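Local coordinates for protein 11R-lipoxygenase (Gersemia fruticosa, PDB 3VF1) that probably adds molecular oxygen to polyunsaturated fatty acids at a non-heme iron, in a calcium-dependent way, at residues A[671-676]-A[687-692]; A[501-506]-A[640-645]. All coordinates share one frame; numbering follows the deposited sequence.

How the contacts relate
The N-terminal beta domain takes no part in these two contacts; both lie in the helical lipoxygenase region that follows it. Contact 2 opens first, at 501-506 on helix 491-514. It closes a long, largely helical excursion at 640-645, joining helix 491-514 to the loop before helix 653-676. Contact 1 then opens at 671-676, the end of helix 653-676, and closes a short loop at 687-692. The two are in series and neither nest nor cross. Their centres are about 13 Å apart. They meet through their second segments, where the backbone of V692 is probably hydrogen-bonded to that of L642. The C-terminal tail is thus tied both to helix 653-676 and to the loop before it.

Contact 1. Residues A[671-676]-A[687-692]; sequences KQITER and LIPGHV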
loop_
_atom_site.group_PDB
_atom_site.type_symbol
_atom_site.label_atom_id
_atom_site.label_comp_id
_atom_site.label_asym_id
_atom_site.label_seq_id
_atom_site.Cartn_x
_atom_site.Cartn_y
_atom_site.Cartn_z
ATOM N N LYS A 671 0.113 4.878 22.209
ATOM C CA LYS A 671 0.622 4.857 23.573
ATOM C C LYS A 671 1.134 3.470 23.968
ATOM O O LYS A 671 2.162 3.352 24.629
ATOM C CB LYS A 671 -0.471 5.323 24.539
ATOM C CG LYS A 671 -0.078 5.294 26.004
ATOM C CD LYS A 671 -1.043 6.119 26.843
ATOM C CE LYS A 671 -0.838 5.890 28.333
ATOM N NZ LYS A 671 -1.336 4.555 28.770
ATOM N N GLN A 672 0.421 2.426 23.555
ATOM C CA GLN A 672 0.847 1.056 23.834
ATOM C C GLN A 672 2.184 0.759 23.166
ATOM O O GLN A 672 3.126 0.303 23.814
ATOM C CB GLN A 672 -0.194 0.052 23.336
ATOM C CG GLN A 672 -1.475 0.009 24.145
ATOM C CD GLN A 672 -2.369 -1.152 23.744
ATOM O OE1 GLN A 672 -1.913 -2.293 23.641
ATOM N NE2 GLN A 672 -3.646 -0.865 23.509
ATOM N N ILE A 673 2.255 1.020 21.864
ATOM C CA ILE A 673 3.456 0.751 21.086
ATOM C C ILE A 673 4.654 1.483 21.673
ATOM O O ILE A 673 5.757 0.941 21.732
ATOM C CB ILE A 673 3.276 1.180 19.620
ATOM C CG1 ILE A 673 2.238 0.285 18.937
ATOM C CG2 ILE A 673 4.603 1.115 18.879
ATOM C CD1 ILE A 673 1.854 0.740 17.544
ATOM N N THR A 674 4.430 2.718 22.107
ATOM C CA THR A 674 5.493 3.533 22.677
ATOM C C THR A 674 6.015 2.926 23.975
ATOM O O THR A 674 7.221 2.873 24.204
ATOM C CB THR A 674 5.011 4.967 22.951
ATOM O OG1 THR A 674 4.755 5.632 21.708
ATOM C CG2 THR A 674 6.057 5.749 23.728
ATOM N N GLU A 675 5.100 2.466 24.822
ATOM C CA GLU A 675 5.480 1.880 26.101
ATOM C C GLU A 675 6.263 0.582 25.910
ATOM O O GLU A 675 7.207 0.305 26.651
ATOM C CB GLU A 675 4.244 1.641 26.968
ATOM C CG GLU A 675 3.627 2.924 27.508
ATOM C CD GLU A 675 2.357 2.679 28.299
ATOM O OE1 GLU A 675 1.727 1.616 28.105
ATOM O OE2 GLU A 675 1.992 3.548 29.118
ATOM N N ARG A 676 5.874 -0.208 24.916
ATOM C CA ARG A 676 6.583 -1.447 24.615
ATOM C C ARG A 676 7.970 -1.149 24.060
ATOM O O ARG A 676 8.945 -1.815 24.409
ATOM C CB ARG A 676 5.802 -2.285 23.603
ATOM C CG ARG A 676 6.519 -3.562 23.193
ATOM C CD ARG A 676 6.039 -4.056 21.850
ATOM N NE ARG A 676 6.358 -3.116 20.778
ATOM C CZ ARG A 676 5.782 -3.128 19.579
ATOM N NH1 ARG A 676 4.850 -4.029 19.293
ATOM N NH2 ARG A 676 6.133 -2.233 18.666
ATOM N N LEU A 687 4.246 0.676 12.476
ATOM C CA LEU A 687 2.791 0.638 12.581
ATOM C C LEU A 687 2.272 1.595 13.649
ATOM O O LEU A 687 1.132 1.485 14.090
ATOM C CB LEU A 687 2.306 -0.789 12.851
ATOM C CG LEU A 687 2.340 -1.722 11.638
ATOM C CD1 LEU A 687 1.859 -3.111 12.022
ATOM C CD2 LEU A 687 1.497 -1.161 10.499
ATOM N N ILE A 688 3.112 2.536 14.064
ATOM C CA ILE A 688 2.645 3.645 14.880
ATOM C C ILE A 688 1.704 4.470 14.010
ATOM O O ILE A 688 2.111 4.958 12.958
ATOM C CB ILE A 688 3.808 4.522 15.366
ATOM C CG1 ILE A 688 4.654 3.754 16.381
ATOM C CG2 ILE A 688 3.285 5.809 15.986
ATOM C CD1 ILE A 688 5.922 4.477 16.796
ATOM N N PRO A 689 0.438 4.615 14.437
ATOM C CA PRO A 689 -0.587 5.268 13.611
ATOM C C PRO A 689 -0.119 6.580 12.990
ATOM O O PRO A 689 -0.414 6.843 11.824
ATOM C CB PRO A 689 -1.724 5.519 14.604
ATOM C CG PRO A 689 -1.573 4.440 15.617
ATOM C CD PRO A 689 -0.094 4.203 15.748
ATOM N N GLY A 690 0.605 7.386 13.759
ATOM C CA GLY A 690 1.110 8.658 13.271
ATOM C C GLY A 690 2.136 8.523 12.161
ATOM O O GLY A 690 2.484 9.508 11.509
ATOM N N HIS A 691 2.629 7.306 11.949
ATOM C CA HIS A 691 3.605 7.037 10.896
ATOM C C HIS A 691 2.982 6.307 9.704
ATOM O O HIS A 691 3.654 6.077 8.699
ATOM C CB HIS A 691 4.761 6.189 11.438
ATOM C CG HIS A 691 5.568 6.863 12.506
ATOM N ND1 HIS A 691 6.740 6.329 12.994
ATOM C CD2 HIS A 691 5.371 8.021 13.181
ATOM C CE1 HIS A 691 7.236 7.131 13.922
ATOM N NE2 HIS A 691 6.423 8.163 14.054
ATOM N N VAL A 692 1.707 5.942 9.816
ATOM C CA VAL A 692 1.040 5.147 8.785
ATOM C C VAL A 692 0.175 6.017 7.879
ATOM O O VAL A 692 -0.854 6.528 8.313
ATOM C CB VAL A 692 0.137 4.065 9.415
ATOM C CG1 VAL A 692 -0.548 3.245 8.335
ATOM C CG2 VAL A 692 0.941 3.168 10.344
#
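I673 carries this contact from the helix side and meets L687, I688 and P689. Its two branches do different jobs. CG2 lies anti to the backbone N and touches I688: I673 CG2 is 3.6 Å from I688 CG1. The two isoleucine side chains cross obliquely here. The other branch runs out extended from beside the backbone N (chi1 -67°, chi2 172°). This puts I673 CD1 3.6 Å from the carbonyl oxygen L687 O. The same methyl also comes near the proline ring, with I673 CD1 4.4 Å from P689 CD, a loose approach. I688 CG1 lies beside its own backbone N, and this branch faces I673. I688 CB lies over one face of the H691 ring, toward the rim.

In the fold, helix 653-676 ends here and the chain turns back along its last turns. The returning tail makes a 3-10 turn at 689-691, with V692 N hydrogen-bonded to P689 O, and runs on to I698, an iron ligand at the C terminus. L687 looks to the core: its side chain touches L499 on helix 491-514 and C573 and A577 on helix 557-579, and lies about 9 Å from the side chain of the iron ligand H575. P689 packs on L666 and T670 of the helix.

With an alanine at I673, I688 CG1 would probably lose its apolar partner and a gap would open beside the L687 carbonyl. R676 reaches past this patch to helix 491-514, where NH1 forms a salt bridge with D495.

Contact 2. Residues A[501-506]-A[640-645]; sequences NVIHQF and KFLGDY
Y645 and F506 reach toward each other from opposite directions and meet where the CE2 and OH corner of Y645 reaches CE2 and CZ of F506. Y645 can be followed outward. CB starts toward the helix and places CG anti to the carbonyl carbon (chi1 -65°). CB and CG themselves stay clear of segment 501-506; the ring beyond them does the touching. One face of this ring has G643 C above it, near the rim, so the tyrosine folds back over its own loop. CD1 and CE1 are on the side of the ring turned from the phenylalanine. CD2 is still too far from it for contact. The next atom is nearer: Y645 CE2 is 4.1 Å from F506 CZ. Y645 CZ follows, 4.4 Å from F506 CE2. At the tip, Y645 OH is 3.8 Å from F506 CE2, a packing contact. The hydroxyl is hydrogen-bonded to H424 NE2 of helix 416-425, and L642 packs on the same histidine. The ring planes are roughly parallel, about 20° apart, but the rings meet only at one corner of each. F506 also stacks on F662 of helix 653-676.

The loop is shaped by a type II beta turn from F641 to D644, closed by D644 N bonded to F641 O at 2.9 Å. G643 holds the third place with a positive phi of 97°, where a CB would be jammed against the preceding carbonyl oxygen. The turn rests against the helical core of the lipoxygenase fold. I503 packs on V568 and L642 on S572, both of helix 557-579, which bears the iron ligands H575 and N579.

The second meeting point is lighter. I503 CD1 comes to 4.5 Å from L642 CD2, a loose approach of two methyls.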
loop_
_atom_site.group_PDB
_atom_site.type_symbol
_atom_site.label_atom_id
_atom_site.label_comp_id
_atom_site.label_asym_id
_atom_site.label_seq_id
_atom_site.Cartn_x
_atom_site.Cartn_y
_atom_site.Cartn_z
ATOM N N ASN A 501 -8.392 -4.484 14.494
ATOM C CA ASN A 501 -9.587 -4.452 15.327
ATOM C C ASN A 501 -10.132 -3.038 15.510
ATOM O O ASN A 501 -11.340 -2.843 15.624
ATOM C CB ASN A 501 -9.298 -5.082 16.692
ATOM C CG ASN A 501 -9.183 -6.594 16.621
ATOM O OD1 ASN A 501 -9.928 -7.249 15.892
ATOM N ND2 ASN A 501 -8.250 -7.155 17.381
ATOM N N VAL A 502 -9.240 -2.055 15.540
ATOM C CA VAL A 502 -9.650 -0.661 15.676
ATOM C C VAL A 502 -10.255 -0.142 14.376
ATOM O O VAL A 502 -11.208 0.637 14.397
ATOM C CB VAL A 502 -8.469 0.240 16.102
ATOM C CG1 VAL A 502 -8.633 1.645 15.552
ATOM C CG2 VAL A 502 -8.348 0.262 17.618
ATOM N N ILE A 503 -9.706 -0.582 13.249
ATOM C CA ILE A 503 -10.233 -0.200 11.945
ATOM C C ILE A 503 -11.554 -0.912 11.675
ATOM O O ILE A 503 -12.460 -0.347 11.065
ATOM C CB ILE A 503 -9.244 -0.531 10.813
ATOM C CG1 ILE A 503 -8.043 0.413 10.871
ATOM C CG2 ILE A 503 -9.927 -0.414 9.456
ATOM C CD1 ILE A 503 -6.916 0.032 9.934
ATOM N N HIS A 504 -11.662 -2.155 12.129
ATOM C CA HIS A 504 -12.893 -2.915 11.955
ATOM C C HIS A 504 -14.026 -2.248 12.722
ATOM O O HIS A 504 -15.162 -2.208 12.258
ATOM C CB HIS A 504 -12.719 -4.353 12.440
ATOM C CG HIS A 504 -13.929 -5.207 12.227
ATOM N ND1 HIS A 504 -14.949 -5.298 13.150
ATOM C CD2 HIS A 504 -14.288 -6.002 11.192
ATOM C CE1 HIS A 504 -15.881 -6.115 12.695
ATOM N NE2 HIS A 504 -15.504 -6.557 11.509
ATOM N N GLN A 505 -13.708 -1.725 13.901
ATOM C CA GLN A 505 -14.694 -1.038 14.722
ATOM C C GLN A 505 -15.169 0.236 14.029
ATOM O O GLN A 505 -16.361 0.536 14.012
ATOM C CB GLN A 505 -14.107 -0.700 16.093
ATOM C CG GLN A 505 -15.117 -0.116 17.063
ATOM C CD GLN A 505 -16.254 -1.073 17.353
ATOM O OE1 GLN A 505 -16.028 -2.222 17.731
ATOM N NE2 GLN A 505 -17.484 -0.609 17.165
ATOM N N PHE A 506 -14.229 0.982 13.457
ATOM C CA PHE A 506 -14.556 2.229 12.774
ATOM C C PHE A 506 -15.462 1.986 11.572
ATOM O O PHE A 506 -16.482 2.652 11.409
ATOM C CB PHE A 506 -13.280 2.946 12.328
ATOM C CG PHE A 506 -13.529 4.104 11.403
ATOM C CD1 PHE A 506 -14.284 5.187 11.819
ATOM C CD2 PHE A 506 -13.004 4.113 10.121
ATOM C CE1 PHE A 506 -14.515 6.253 10.974
ATOM C CE2 PHE A 506 -13.231 5.179 9.272
ATOM C CZ PHE A 506 -13.987 6.250 9.698
ATOM N N LYS A 640 -1.185 12.677 4.726
ATOM C CA LYS A 640 -2.138 12.561 5.824
ATOM C C LYS A 640 -2.094 11.147 6.387
ATOM O O LYS A 640 -2.328 10.176 5.668
ATOM C CB LYS A 640 -3.552 12.892 5.339
ATOM C CG LYS A 640 -3.705 14.314 4.821
ATOM C CD LYS A 640 -3.570 15.334 5.944
ATOM C CE LYS A 640 -3.167 16.702 5.418
ATOM N NZ LYS A 640 -4.055 17.190 4.328
ATOM N N PHE A 641 -1.796 11.038 7.677
ATOM C CA PHE A 641 -1.603 9.740 8.307
ATOM C C PHE A 641 -2.905 9.170 8.861
ATOM O O PHE A 641 -3.930 9.851 8.892
ATOM C CB PHE A 641 -0.530 9.839 9.393
ATOM C CG PHE A 641 0.827 10.202 8.857
ATOM C CD1 PHE A 641 1.585 9.265 8.175
ATOM C CD2 PHE A 641 1.336 11.479 9.021
ATOM C CE1 PHE A 641 2.828 9.591 7.672
ATOM C CE2 PHE A 641 2.581 11.812 8.519
ATOM C CZ PHE A 641 3.327 10.867 7.844
ATOM N N LEU A 642 -2.854 7.915 9.293
ATOM C CA LEU A 642 -4.059 7.168 9.638
ATOM C C LEU A 642 -4.943 7.913 10.629
ATOM O O LEU A 642 -4.508 8.260 11.729
ATOM C CB LEU A 642 -3.690 5.796 10.205
ATOM C CG LEU A 642 -4.863 4.832 10.385
ATOM C CD1 LEU A 642 -5.544 4.555 9.048
ATOM C CD2 LEU A 642 -4.399 3.537 11.030
ATOM N N GLY A 643 -6.189 8.152 10.230
ATOM C CA GLY A 643 -7.157 8.804 11.094
ATOM C C GLY A 643 -7.272 10.295 10.838
ATOM O O GLY A 643 -8.285 10.909 11.169
ATOM N N ASP A 644 -6.233 10.881 10.251
ATOM C CA ASP A 644 -6.241 12.302 9.929
ATOM C C ASP A 644 -7.025 12.547 8.646
ATOM O O ASP A 644 -6.483 12.447 7.547
ATOM C CB ASP A 644 -4.813 12.831 9.783
ATOM C CG ASP A 644 -4.770 14.288 9.370
ATOM O OD1 ASP A 644 -5.765 15.005 9.603
ATOM O OD2 ASP A 644 -3.738 14.718 8.816
ATOM N N TYR A 645 -8.306 12.868 8.800
ATOM C CA TYR A 645 -9.192 13.097 7.665
ATOM C C TYR A 645 -9.459 14.588 7.484
ATOM O O TYR A 645 -10.572 15.058 7.709
ATOM C CB TYR A 645 -10.513 12.358 7.878
ATOM C CG TYR A 645 -10.384 10.851 7.903
ATOM C CD1 TYR A 645 -9.753 10.169 6.868
ATOM C CD2 TYR A 645 -10.890 10.110 8.963
ATOM C CE1 TYR A 645 -9.638 8.789 6.888
ATOM C CE2 TYR A 645 -10.777 8.731 8.991
ATOM C CZ TYR A 645 -10.151 8.077 7.952
ATOM O OH TYR A 645 -10.037 6.707 7.978
#